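Long-range contacts in neuraminidase (Influenza A virus, PDB 4GDI), which is a tetrameric, neuraminidase-like surface protein that may remove terminal sialic acids, although its putative active site has diverged: residues A[14-19]-A[330-335]; A[36-41]-A[87-92]; A[75-80]-A[98-103]; A[207-212]-A[225-230]; A[318-323]-A[340-345]. All coordinates share one frame; numbering follows the deposited sequence.

Contact 1: A[14-19]-A[330-335]; sequences QMCEVK and LISGCQ
Gln335 holds the loop before strand 20-25 through both of its backbone polar atoms: Gln335 N donates to Gln14 O at 2.7 Å, and Gln335 O accepts from Cys16 N at 2.9 Å. The two bonds flank Met15 and make a single beta bridge between Met15 and Gln335, reinforced by the Cys16-Cys334 disulfide; together they pin the N-terminal arm of the beta-propeller ectodomain to the loop that leads into strand 338-346. At Gln335 O the amide of Cys16 arrives from above the carbonyl plane, and Met15 CA makes a CA-H...O contact with the same oxygen at 3.5 Å. A water adds a further bridge, donating to Gly333 O and accepting from Gln14 N. The side chain of Gln335 turns away to Lys12 N and Pro326 O, and the chain of Met15 lies on Tyr203 and Ile205. Ser332 N and Ile331 N bond to Glu132 of the second subunit, which places this surface loop at the tetramer interface. A chi1 of 53° at Cys334 places SG where it meets Cys16 SG at 2.0 Å, and the disulfide turns through a chi3 of 100°. Cys16 SG also lies 3.4 Å from Ser332 OG, whose hydroxyl donates to Cys334 O.

Contact 2: A[36-41]-A[87-92]; sequences GDLILS and ASTLST
An ST turn at Thr89, in the loop between strands 78-83 and 94-98, rests against Leu38 and Ile39 where strand 39-42 of the same propeller sheet begins. One backbone bond crosses: Ile39 N gives its hydrogen to Ser88 O at 2.8 Å, with the donor tilted from the carbonyl plane. Leu38 CA approaches that oxygen as well, at 3.4 Å, and Leu38 CD1 lies near it while touching Thr89 CG2 at 3.9 Å and Ala87 CB. On the other flank Ile39 CD1 is laid against Thr89 O and Leu90 CD2; a chi1 of -55° sets CG1 anti to the carbonyl carbon, and the methyl continues from it toward the turn. Side-chain hydrogen bonds hold the loop together: Thr92 OG1 donates to Ala87 O at 2.6 Å and takes the N-H of Thr89, while Thr89 OG1 takes the N-H of Ser91. Ser88 OG turns to Thr82. Pro35 of the third subunit packs on Asp37 and Leu90, and Leu90 of the second subunit packs on Ala87. Asp37 O is buried with no hydrogen-bond partner in the model; Thr89 CA approaches it at 3.4 Å, with Thr89 CB close by. One backbone hydrogen bond, CA-H...O contacts and methyl packing thus join loop and strand beside the subunit interface, and Asp37 O pays for its burial without a hydrogen bond.

Contact 3: A[75-80]-A[98-103]; sequences WEESLY and PGRSSS
Glu77 reaches across to Gly99 with its CB and to Arg100 with its carboxylate end. The CB of Glu77 touches Gly99 O at 3.2 Å. A chi1 of -56° sets CG anti to the carbonyl carbon, and an anti chi2 (-169°) carries Glu77 CD outward, to 4.1 Å from Arg100 CG. At the tip OE2 rests over the centre of one face of the Arg100 guanidinium, 3.2 Å above its plane, with the carboxylate turned nearly perpendicular to it (88°). This is a salt bridge of charge alone: OE2 is 3.3 Å from Arg100 NE, but no N-H points at it. The other oxygen, OE1, pairs with Arg43, so each carboxylate oxygen has an arginine partner, a setting that would probably favour the ionised form. Behind the side chain Gly99 N donates to Glu77 O at 2.8 Å. Ser78 and Pro98 form an antiparallel, non-hydrogen-bonded pair, and Ser78 OG meets Pro98 CA. Leu79 sends CD1 onto Ser102 OG at 3.4 Å, a hydroxyl bonded to Tyr45. The contact lies where the chain passes between propeller blades: Pro98 ends strand 94-98, the neighbour of strand 78-83; Gly99 and Arg100 make the step; Ser102 already belongs to strand 101-106 of the next sheet. Leu79 also packs on Val113 and Val115 of strand 111-117 there, while strand 53-64 flanks Ser78 through Ala59.

Contact 4: A[207-212]-A[225-230]; sequences NLIKCT and LRFTKE
Ile209 is the bump and the Phe227 ring the surface that receives it, on one side of the hairpin formed by strands 208-214 and 224-228 in a propeller sheet. The branch carbon Ile209 CB stands 3.3 Å above the ring plane, displaced toward the rim, in a CH-pi contact. The Ile209 CG2 methyl presses on Phe227 CZ at 3.2 Å, a tight fit, while CG1 and CD1 spread over CE1. With chi1 at 71°, Phe227 CG lies between backbone N and carbonyl carbon, and the ring beyond it lies beneath Ile209. The sulfur of Cys211 lies beside the ring, at its edge, 3.9 Å from Phe227 CE2; it is disulfide-bonded to Cys202 on strand 200-205. Leu225 completes this side, its CB near Cys211 CB and its side chain touching Leu190 and Phe197. On the reverse side Leu208 CD2 meets Thr228 CG2 at 3.8 Å, and Lys210 CG lies by Arg226 CG before both chains extend to acids, Lys210 to Glu274 and Arg226 to Asp273 and Glu301. Two hydrogen-bonded antiparallel pairs, Ile209 with Phe227 and Cys211 with Leu225, supply four nearly straight bonds, among them Ile209 N to Phe227 O at 2.8 Å. The hairpin therefore has two characters: its Ile209-Phe227 side is apolar, with Ile153 and Ile155 of strand 153-155 against Ile209, whereas its Lys210-Arg226 side brings like charges within 6.1 Å (Lys210 NZ to Arg226 NE), a repulsion that the neighbouring acids probably offset.

Contact 5: A[318-323]-A[340-345]; sequences TGRSGF and WLEIED. With NO3 (nitrate ion), chain B.
Trp340 lies flat on the backbone of Ser321 and Gly322, beside a beta bulge between antiparallel strands 317-324 and 338-346 of a propeller sheet, where the register slips by one residue between Thr318 and Ser321. Over one face of the indole Gly322 N is centred 3.4 Å above the plane, Ser321 C sits toward the rim, and Gly322 CA makes a CH-pi contact with the five-membered ring. Near the six-membered end the Arg320 guanidinium takes up position, its plane 28° from that of the ring, with Trp340 CZ3 over its face and Trp340 CH2 3.2 Å from Arg320 NH2. At the edge of the guanidinium, in its plane, Glu342 OE2 accepts from Arg320 NH1 at 2.9 Å in a salt bridge; a nitrate ion, probably from the crystallisation liquor, takes the N-H of Arg320 NE through O1. Arg320 NH2 also bonds to Ala44 O. Glu342 serves the bulge: its carbonyl O takes Gly319 N, its own N donates to Arg320 O, and its OE1 takes Arg320 N at 2.9 Å from above the carboxylate plane. With both carboxylate oxygens engaged by Arg320, the side chain of Glu342 is held firmly. Beyond the bulge Gly322 and Trp340 form a hydrogen-bonded pair, with Trp340 N to Gly322 O at 2.7 Å. On the other side of the sheet Leu341 CD1 reaches Ser321 CB at 3.9 Å and also meets Thr318 CB. A water joins the strand ends, accepting from Trp340 NE1 at 3.0 Å and donating to Phe323 O at 2.7 Å.

From the N terminus, segment 14-19 opens contact 1, which closes more than three hundred residues later and encloses contacts 2, 3 and 4. Contacts 2 and 3 alternate along the chain and touch through Ile39 and Tyr80; contact 2 ties the start of strand 39-42 to the loop between strands 78-83 and 94-98, and contact 3 ties strand 78-83 to the passage into strand 101-106 of the next sheet. Contact 4 follows in series as a hairpin, and its Thr212 packs against Phe323 of contact 5. Contact 5 crosses contact 1, because segment 330-335 falls between its two strands, so the chain's first loop is fastened to the connection within the closing sheet, which also includes strand 20-25.

Contact 1: A[14-19]-A[330-335]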
# COMPACT_ATOMS: atom_id res chain seq x y z
N GLN A 14 -20.02 16.25 25.80
CA GLN A 14 -19.21 17.13 26.62
C GLN A 14 -17.74 16.90 26.30
O GLN A 14 -17.36 15.80 25.92
CB GLN A 14 -19.46 16.88 28.10
CG GLN A 14 -20.90 17.12 28.55
CD GLN A 14 -21.32 18.58 28.44
OE1 GLN A 14 -20.48 19.48 28.51
NE2 GLN A 14 -22.62 18.82 28.27
N MET A 15 -16.94 17.94 26.45
CA MET A 15 -15.50 17.81 26.27
C MET A 15 -14.90 17.08 27.44
O MET A 15 -15.32 17.28 28.58
CB MET A 15 -14.87 19.18 26.15
CG MET A 15 -13.35 19.10 25.89
SD MET A 15 -12.60 20.69 25.46
CE MET A 15 -13.29 20.91 23.81
N CYS A 16 -13.91 16.23 27.19
CA CYS A 16 -13.20 15.57 28.27
C CYS A 16 -12.51 16.62 29.14
O CYS A 16 -12.10 17.67 28.64
CB CYS A 16 -12.16 14.58 27.71
SG CYS A 16 -12.86 13.26 26.70
N GLU A 17 -12.41 16.35 30.43
CA GLU A 17 -11.61 17.21 31.30
C GLU A 17 -10.16 17.11 30.83
O GLU A 17 -9.67 16.01 30.55
CB GLU A 17 -11.70 16.76 32.75
CG GLU A 17 -12.93 17.25 33.50
CD GLU A 17 -12.62 17.56 34.95
OE1 GLU A 17 -12.45 16.60 35.74
OE2 GLU A 17 -12.53 18.76 35.29
N VAL A 18 -9.48 18.25 30.74
CA VAL A 18 -8.07 18.23 30.33
C VAL A 18 -7.15 18.68 31.45
O VAL A 18 -7.18 19.83 31.87
CB VAL A 18 -7.82 19.13 29.12
CG1 VAL A 18 -6.32 19.19 28.80
CG2 VAL A 18 -8.62 18.64 27.92
N LYS A 19 -6.31 17.76 31.92
CA LYS A 19 -5.37 18.05 33.01
C LYS A 19 -3.94 17.80 32.56
O LYS A 19 -3.00 18.00 33.32
CB LYS A 19 -5.68 17.19 34.23
CG LYS A 19 -7.10 17.38 34.75
CD LYS A 19 -7.36 16.59 36.02
CE LYS A 19 -8.85 16.26 36.15
NZ LYS A 19 -9.26 15.98 37.55
N LEU A 330 -14.11 5.19 20.68
CA LEU A 330 -15.11 4.20 21.10
C LEU A 330 -15.14 4.02 22.61
O LEU A 330 -16.18 3.72 23.18
CB LEU A 330 -14.82 2.86 20.41
CG LEU A 330 -14.99 2.90 18.89
CD1 LEU A 330 -14.78 1.52 18.30
CD2 LEU A 330 -16.36 3.45 18.49
N ILE A 331 -14.00 4.21 23.26
CA ILE A 331 -13.93 4.01 24.70
C ILE A 331 -14.32 5.29 25.41
O ILE A 331 -15.10 5.26 26.37
CB ILE A 331 -12.54 3.56 25.14
CG1 ILE A 331 -12.14 2.31 24.36
CG2 ILE A 331 -12.52 3.30 26.65
CD1 ILE A 331 -13.25 1.28 24.23
N SER A 332 -13.80 6.42 24.94
CA SER A 332 -14.11 7.69 25.58
C SER A 332 -15.59 8.05 25.44
O SER A 332 -16.15 8.01 24.35
CB SER A 332 -13.26 8.82 25.01
OG SER A 332 -13.44 9.99 25.79
N GLY A 333 -16.22 8.41 26.54
CA GLY A 333 -17.59 8.88 26.50
C GLY A 333 -17.66 10.38 26.27
O GLY A 333 -18.72 10.91 25.96
N CYS A 334 -16.52 11.06 26.42
CA CYS A 334 -16.45 12.50 26.25
C CYS A 334 -15.64 12.83 25.00
O CYS A 334 -14.96 11.96 24.44
CB CYS A 334 -15.84 13.16 27.50
SG CYS A 334 -14.23 12.47 27.99
N GLN A 335 -15.72 14.07 24.55
CA GLN A 335 -15.08 14.48 23.31
C GLN A 335 -13.63 14.89 23.57
O GLN A 335 -13.34 15.78 24.38
CB GLN A 335 -15.88 15.62 22.66
CG GLN A 335 -15.25 16.18 21.41
CD GLN A 335 -15.16 15.16 20.32
OE1 GLN A 335 -16.17 14.57 19.93
NE2 GLN A 335 -13.95 14.93 19.82
O HOH W 1 -19.80 13.27 26.67

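Contact 2: A[36-41]-A[87-92]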
# COMPACT_ATOMS: atom_id res chain seq x y z
N GLY A 36 15.74 10.51 0.63
CA GLY A 36 15.29 11.00 -0.67
C GLY A 36 13.83 10.68 -0.92
O GLY A 36 13.27 9.79 -0.30
N ASP A 37 13.21 11.42 -1.84
CA ASP A 37 11.83 11.16 -2.25
C ASP A 37 10.84 11.47 -1.14
O ASP A 37 9.73 10.93 -1.10
CB ASP A 37 11.67 9.71 -2.73
CG ASP A 37 12.31 9.48 -4.09
OD1 ASP A 37 12.22 10.38 -4.95
OD2 ASP A 37 12.90 8.40 -4.30
N LEU A 38 11.24 12.35 -0.24
CA LEU A 38 10.34 12.87 0.77
C LEU A 38 9.68 14.10 0.18
O LEU A 38 10.34 14.92 -0.46
CB LEU A 38 11.11 13.25 2.02
CG LEU A 38 10.54 12.94 3.39
CD1 LEU A 38 10.34 11.45 3.58
CD2 LEU A 38 11.48 13.49 4.45
N ILE A 39 8.37 14.21 0.35
CA ILE A 39 7.65 15.41 -0.06
C ILE A 39 7.70 16.43 1.06
O ILE A 39 7.20 16.19 2.16
CB ILE A 39 6.20 15.08 -0.41
CG1 ILE A 39 6.17 13.97 -1.47
CG2 ILE A 39 5.48 16.35 -0.88
CD1 ILE A 39 4.77 13.56 -1.89
N LEU A 40 8.33 17.57 0.78
CA LEU A 40 8.48 18.64 1.76
C LEU A 40 7.20 19.45 1.87
O LEU A 40 6.62 19.86 0.85
CB LEU A 40 9.63 19.55 1.35
CG LEU A 40 10.99 18.83 1.28
CD1 LEU A 40 12.06 19.79 0.86
CD2 LEU A 40 11.32 18.20 2.62
N SER A 41 6.79 19.72 3.10
CA SER A 41 5.46 20.27 3.34
C SER A 41 5.45 21.61 4.06
O SER A 41 6.32 21.91 4.88
CB SER A 41 4.63 19.26 4.14
OG SER A 41 5.29 18.87 5.33
N ALA A 87 5.61 8.76 6.97
CA ALA A 87 6.32 9.86 6.34
C ALA A 87 5.69 10.15 4.97
O ALA A 87 5.17 9.26 4.30
CB ALA A 87 7.79 9.52 6.17
N SER A 88 5.75 11.42 4.57
CA SER A 88 5.21 11.85 3.29
C SER A 88 6.20 11.57 2.14
O SER A 88 7.20 12.26 1.97
CB SER A 88 4.84 13.33 3.36
OG SER A 88 3.71 13.56 4.22
N THR A 89 5.90 10.53 1.39
CA THR A 89 6.70 10.15 0.23
C THR A 89 5.77 9.93 -0.95
O THR A 89 4.56 9.93 -0.80
CB THR A 89 7.41 8.82 0.47
OG1 THR A 89 6.44 7.77 0.41
CG2 THR A 89 8.11 8.82 1.83
N LEU A 90 6.37 9.69 -2.11
CA LEU A 90 5.61 9.47 -3.34
C LEU A 90 4.70 8.25 -3.26
O LEU A 90 3.70 8.18 -3.98
CB LEU A 90 6.58 9.30 -4.51
CG LEU A 90 7.34 10.55 -4.92
CD1 LEU A 90 8.29 10.20 -6.05
CD2 LEU A 90 6.38 11.67 -5.32
N SER A 91 5.05 7.30 -2.41
CA SER A 91 4.26 6.08 -2.27
C SER A 91 3.14 6.23 -1.24
O SER A 91 2.14 5.52 -1.30
CB SER A 91 5.16 4.91 -1.84
OG SER A 91 6.32 4.84 -2.65
N THR A 92 3.31 7.13 -0.28
CA THR A 92 2.38 7.20 0.85
C THR A 92 1.44 8.41 0.79
O THR A 92 0.49 8.48 1.56
CB THR A 92 3.16 7.30 2.17
OG1 THR A 92 3.94 8.51 2.15
CG2 THR A 92 4.07 6.11 2.35

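Contact 3: A[75-80]-A[98-103]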
# COMPACT_ATOMS: atom_id res chain seq x y z
N TRP A 75 6.38 26.34 -6.97
CA TRP A 75 5.48 27.41 -7.41
C TRP A 75 4.22 26.89 -8.08
O TRP A 75 3.27 27.65 -8.29
CB TRP A 75 6.22 28.41 -8.30
CG TRP A 75 6.69 27.87 -9.59
CD1 TRP A 75 5.96 27.75 -10.74
CD2 TRP A 75 8.00 27.39 -9.89
NE1 TRP A 75 6.74 27.22 -11.74
CE2 TRP A 75 8.00 26.99 -11.24
CE3 TRP A 75 9.18 27.25 -9.15
CZ2 TRP A 75 9.12 26.46 -11.86
CZ3 TRP A 75 10.30 26.73 -9.77
CH2 TRP A 75 10.26 26.34 -11.11
N GLU A 76 4.19 25.60 -8.39
CA GLU A 76 2.94 24.93 -8.75
C GLU A 76 2.40 24.21 -7.53
O GLU A 76 2.71 23.04 -7.28
CB GLU A 76 3.17 23.94 -9.89
CG GLU A 76 3.61 24.60 -11.17
CD GLU A 76 3.49 23.67 -12.36
OE1 GLU A 76 2.49 22.93 -12.43
OE2 GLU A 76 4.40 23.69 -13.22
N GLU A 77 1.58 24.92 -6.76
CA GLU A 77 1.23 24.49 -5.42
C GLU A 77 0.03 23.57 -5.42
O GLU A 77 -1.04 23.92 -5.94
CB GLU A 77 0.95 25.70 -4.53
CG GLU A 77 2.11 26.67 -4.50
CD GLU A 77 1.97 27.73 -3.43
OE1 GLU A 77 2.38 27.47 -2.28
OE2 GLU A 77 1.47 28.83 -3.74
N SER A 78 0.20 22.41 -4.79
CA SER A 78 -0.89 21.45 -4.64
C SER A 78 -0.99 20.93 -3.21
O SER A 78 0.01 20.77 -2.49
CB SER A 78 -0.70 20.28 -5.61
OG SER A 78 -0.90 20.69 -6.95
N LEU A 79 -2.23 20.68 -2.81
CA LEU A 79 -2.56 20.08 -1.53
C LEU A 79 -2.45 18.55 -1.61
O LEU A 79 -2.97 17.93 -2.55
CB LEU A 79 -4.01 20.46 -1.19
CG LEU A 79 -4.63 19.76 0.01
CD1 LEU A 79 -4.01 20.27 1.32
CD2 LEU A 79 -6.15 19.96 -0.02
N TYR A 80 -1.82 17.96 -0.60
CA TYR A 80 -1.62 16.52 -0.49
C TYR A 80 -2.13 16.07 0.86
O TYR A 80 -2.29 16.89 1.77
CB TYR A 80 -0.13 16.13 -0.54
CG TYR A 80 0.55 16.24 -1.88
CD1 TYR A 80 0.75 17.48 -2.49
CD2 TYR A 80 1.04 15.11 -2.53
CE1 TYR A 80 1.39 17.58 -3.71
CE2 TYR A 80 1.69 15.20 -3.75
CZ TYR A 80 1.86 16.43 -4.34
OH TYR A 80 2.51 16.52 -5.55
N PRO A 98 -5.00 21.23 -6.69
CA PRO A 98 -4.09 22.38 -6.66
C PRO A 98 -4.58 23.39 -5.63
O PRO A 98 -5.79 23.55 -5.47
CB PRO A 98 -4.22 22.98 -8.07
CG PRO A 98 -5.52 22.49 -8.58
CD PRO A 98 -5.78 21.16 -7.94
N GLY A 99 -3.66 24.05 -4.93
CA GLY A 99 -4.04 25.03 -3.93
C GLY A 99 -2.87 25.67 -3.21
O GLY A 99 -1.83 25.01 -3.02
N ARG A 100 -3.04 26.94 -2.82
CA ARG A 100 -2.02 27.69 -2.08
C ARG A 100 -2.36 27.72 -0.58
O ARG A 100 -1.48 27.83 0.27
CB ARG A 100 -1.94 29.13 -2.59
CG ARG A 100 -1.80 29.26 -4.10
CD ARG A 100 -1.82 30.72 -4.53
NE ARG A 100 -0.54 31.38 -4.29
CZ ARG A 100 0.43 31.48 -5.19
NH1 ARG A 100 0.29 30.97 -6.41
NH2 ARG A 100 1.56 32.10 -4.87
N SER A 101 -3.66 27.67 -0.28
CA SER A 101 -4.12 27.47 1.07
C SER A 101 -5.31 26.52 1.04
O SER A 101 -5.92 26.29 -0.01
CB SER A 101 -4.48 28.79 1.75
OG SER A 101 -5.59 29.44 1.13
N SER A 102 -5.65 25.97 2.19
CA SER A 102 -6.70 24.94 2.21
C SER A 102 -7.38 24.75 3.55
O SER A 102 -6.97 25.28 4.58
CB SER A 102 -6.11 23.60 1.76
OG SER A 102 -5.44 22.97 2.83
N SER A 103 -8.46 23.98 3.50
CA SER A 103 -9.09 23.48 4.70
C SER A 103 -9.79 22.19 4.32
O SER A 103 -10.23 22.04 3.18
CB SER A 103 -10.11 24.49 5.24
OG SER A 103 -10.65 24.04 6.47

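Contact 4: A[207-212]-A[225-230]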
# COMPACT_ATOMS: atom_id res chain seq x y z
N ASN A 207 -22.68 21.88 20.01
CA ASN A 207 -23.25 22.73 18.95
C ASN A 207 -22.68 24.16 18.78
O ASN A 207 -23.26 24.99 18.09
CB ASN A 207 -24.77 22.78 19.11
CG ASN A 207 -25.43 21.42 18.89
OD1 ASN A 207 -25.75 21.04 17.76
ND2 ASN A 207 -25.62 20.67 19.97
N LEU A 208 -21.53 24.42 19.40
CA LEU A 208 -20.81 25.68 19.21
C LEU A 208 -19.53 25.43 18.44
O LEU A 208 -18.96 24.34 18.52
CB LEU A 208 -20.43 26.29 20.56
CG LEU A 208 -21.59 26.77 21.42
CD1 LEU A 208 -21.06 27.34 22.73
CD2 LEU A 208 -22.39 27.80 20.66
N ILE A 209 -19.08 26.44 17.71
CA ILE A 209 -17.80 26.36 17.03
C ILE A 209 -16.96 27.45 17.69
O ILE A 209 -17.41 28.58 17.85
CB ILE A 209 -17.92 26.63 15.51
CG1 ILE A 209 -18.90 25.65 14.82
CG2 ILE A 209 -16.52 26.53 14.84
CD1 ILE A 209 -20.36 25.97 15.05
N LYS A 210 -15.76 27.09 18.12
CA LYS A 210 -14.86 28.03 18.75
C LYS A 210 -13.55 28.03 17.99
O LYS A 210 -12.98 26.97 17.74
CB LYS A 210 -14.65 27.62 20.20
CG LYS A 210 -15.92 27.79 21.03
CD LYS A 210 -15.72 27.34 22.44
CE LYS A 210 -17.05 27.20 23.17
NZ LYS A 210 -16.80 26.63 24.52
N CYS A 211 -13.07 29.23 17.63
CA CYS A 211 -11.87 29.35 16.81
C CYS A 211 -10.90 30.37 17.42
O CYS A 211 -11.31 31.36 18.03
CB CYS A 211 -12.22 29.86 15.41
SG CYS A 211 -13.42 28.92 14.52
N THR A 212 -9.61 30.13 17.24
CA THR A 212 -8.61 31.10 17.62
C THR A 212 -8.03 31.67 16.35
O THR A 212 -7.74 30.93 15.41
CB THR A 212 -7.47 30.50 18.42
OG1 THR A 212 -7.98 29.87 19.59
CG2 THR A 212 -6.48 31.62 18.84
N LEU A 225 -13.05 33.60 18.39
CA LEU A 225 -14.37 33.63 17.78
C LEU A 225 -15.19 32.48 18.35
O LEU A 225 -14.70 31.37 18.47
CB LEU A 225 -14.24 33.52 16.26
CG LEU A 225 -15.51 33.30 15.45
CD1 LEU A 225 -16.42 34.51 15.44
CD2 LEU A 225 -15.13 32.87 14.03
N ARG A 226 -16.44 32.78 18.71
CA ARG A 226 -17.39 31.76 19.13
C ARG A 226 -18.61 31.94 18.26
O ARG A 226 -19.12 33.06 18.15
CB ARG A 226 -17.80 31.97 20.59
CG ARG A 226 -16.65 31.88 21.58
CD ARG A 226 -16.97 32.69 22.83
NE ARG A 226 -15.89 32.62 23.81
CZ ARG A 226 -15.86 33.34 24.92
NH1 ARG A 226 -16.83 34.21 25.19
NH2 ARG A 226 -14.85 33.19 25.77
N PHE A 227 -19.07 30.87 17.63
CA PHE A 227 -20.27 30.98 16.81
C PHE A 227 -21.11 29.72 16.83
O PHE A 227 -20.65 28.66 17.25
CB PHE A 227 -19.93 31.45 15.39
CG PHE A 227 -19.21 30.44 14.53
CD1 PHE A 227 -19.92 29.57 13.71
CD2 PHE A 227 -17.82 30.42 14.46
CE1 PHE A 227 -19.27 28.68 12.88
CE2 PHE A 227 -17.16 29.53 13.62
CZ PHE A 227 -17.89 28.66 12.82
N THR A 228 -22.37 29.86 16.44
CA THR A 228 -23.33 28.77 16.45
C THR A 228 -23.56 28.22 15.04
O THR A 228 -23.12 28.80 14.03
CB THR A 228 -24.70 29.22 16.99
OG1 THR A 228 -25.34 30.08 16.04
CG2 THR A 228 -24.56 29.96 18.34
N LYS A 229 -24.27 27.10 14.98
CA LYS A 229 -24.72 26.53 13.72
C LYS A 229 -25.56 27.51 12.91
O LYS A 229 -25.69 27.36 11.72
CB LYS A 229 -25.57 25.28 13.97
CG LYS A 229 -24.79 23.99 14.02
CD LYS A 229 -25.75 22.80 14.02
CE LYS A 229 -26.00 22.28 12.61
NZ LYS A 229 -27.19 21.39 12.55
N GLU A 230 -26.14 28.51 13.58
CA GLU A 230 -26.98 29.50 12.89
C GLU A 230 -26.21 30.76 12.49
O GLU A 230 -26.79 31.73 12.00
CB GLU A 230 -28.16 29.88 13.79
CG GLU A 230 -29.03 28.68 14.18
CD GLU A 230 -29.55 27.89 12.97
OE1 GLU A 230 -29.76 28.47 11.87
OE2 GLU A 230 -29.75 26.66 13.13

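Contact 5: A[318-323]-A[340-345]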
# COMPACT_ATOMS: atom_id res chain seq x y z
N THR A 318 9.85 25.90 17.32
CA THR A 318 8.46 25.52 17.05
C THR A 318 7.83 26.53 16.10
O THR A 318 8.30 27.67 16.01
CB THR A 318 7.64 25.41 18.36
OG1 THR A 318 7.79 26.62 19.11
CG2 THR A 318 8.15 24.24 19.21
N GLY A 319 6.81 26.11 15.35
CA GLY A 319 6.11 27.02 14.47
C GLY A 319 4.60 27.08 14.70
O GLY A 319 4.14 27.27 15.82
N ARG A 320 3.85 26.92 13.61
CA ARG A 320 2.38 26.96 13.63
C ARG A 320 1.81 25.89 14.54
O ARG A 320 2.42 24.83 14.74
CB ARG A 320 1.84 26.76 12.20
CG ARG A 320 2.23 27.89 11.19
CD ARG A 320 1.94 27.54 9.73
NE ARG A 320 0.58 27.03 9.53
CZ ARG A 320 0.26 25.75 9.41
NH1 ARG A 320 1.20 24.81 9.45
NH2 ARG A 320 -1.01 25.39 9.25
N SER A 321 0.63 26.14 15.09
CA SER A 321 -0.07 25.10 15.83
C SER A 321 -1.58 25.31 15.70
O SER A 321 -2.04 26.42 15.43
CB SER A 321 0.36 25.11 17.30
OG SER A 321 0.10 26.37 17.91
N GLY A 322 -2.36 24.26 15.92
CA GLY A 322 -3.81 24.41 15.85
C GLY A 322 -4.52 23.14 16.23
O GLY A 322 -3.88 22.10 16.46
N PHE A 323 -5.85 23.22 16.31
CA PHE A 323 -6.65 22.12 16.81
C PHE A 323 -6.93 21.04 15.79
O PHE A 323 -7.02 21.31 14.59
CB PHE A 323 -8.02 22.63 17.25
CG PHE A 323 -7.99 23.58 18.40
CD1 PHE A 323 -7.60 23.15 19.66
CD2 PHE A 323 -8.42 24.89 18.24
CE1 PHE A 323 -7.59 24.03 20.72
CE2 PHE A 323 -8.42 25.77 19.29
CZ PHE A 323 -8.01 25.33 20.54
N TRP A 340 -2.05 20.10 16.76
CA TRP A 340 -0.87 19.79 15.98
C TRP A 340 0.11 20.96 16.16
O TRP A 340 -0.31 22.09 16.46
CB TRP A 340 -1.21 19.55 14.50
CG TRP A 340 -2.09 20.63 13.85
CD1 TRP A 340 -3.44 20.57 13.65
CD2 TRP A 340 -1.67 21.90 13.34
NE1 TRP A 340 -3.89 21.72 13.05
CE2 TRP A 340 -2.81 22.55 12.85
CE3 TRP A 340 -0.43 22.54 13.25
CZ2 TRP A 340 -2.76 23.82 12.28
CZ3 TRP A 340 -0.38 23.80 12.69
CH2 TRP A 340 -1.53 24.42 12.21
N LEU A 341 1.39 20.68 15.98
CA LEU A 341 2.43 21.67 16.20
C LEU A 341 3.63 21.41 15.29
O LEU A 341 4.15 20.30 15.23
CB LEU A 341 2.87 21.62 17.67
CG LEU A 341 4.17 22.32 18.05
CD1 LEU A 341 3.99 23.81 17.98
CD2 LEU A 341 4.57 21.89 19.45
N GLU A 342 4.03 22.44 14.53
CA GLU A 342 5.21 22.38 13.68
C GLU A 342 6.45 22.38 14.56
O GLU A 342 6.61 23.25 15.43
CB GLU A 342 5.30 23.60 12.76
CG GLU A 342 4.39 23.54 11.53
CD GLU A 342 4.47 24.80 10.69
OE1 GLU A 342 4.95 25.83 11.21
OE2 GLU A 342 4.06 24.75 9.49
N ILE A 343 7.30 21.39 14.33
CA ILE A 343 8.63 21.32 14.93
C ILE A 343 9.60 21.62 13.79
O ILE A 343 9.56 20.97 12.74
CB ILE A 343 8.90 19.91 15.48
CG1 ILE A 343 7.87 19.55 16.57
CG2 ILE A 343 10.33 19.79 16.01
CD1 ILE A 343 7.87 20.46 17.75
N GLU A 344 10.46 22.61 13.97
CA GLU A 344 11.36 23.01 12.88
C GLU A 344 12.74 22.38 13.04
O GLU A 344 13.30 22.38 14.12
CB GLU A 344 11.46 24.53 12.78
CG GLU A 344 10.47 25.12 11.78
CD GLU A 344 9.65 26.27 12.33
OE1 GLU A 344 10.18 27.05 13.15
OE2 GLU A 344 8.47 26.39 11.94
N ASP A 345 13.26 21.83 11.94
CA ASP A 345 14.54 21.13 11.96
C ASP A 345 15.47 21.73 10.90
O ASP A 345 15.04 22.06 9.78
CB ASP A 345 14.34 19.64 11.69
CG ASP A 345 13.42 18.97 12.72
OD1 ASP A 345 13.67 19.14 13.93
OD2 ASP A 345 12.46 18.28 12.30
N NO3 B . 0.75 30.73 9.14
O1 NO3 B . -0.28 29.79 9.14
O2 NO3 B . 1.25 31.22 7.92
O3 NO3 B . 1.29 31.18 10.35
O HOH W 2 -6.57 20.84 11.96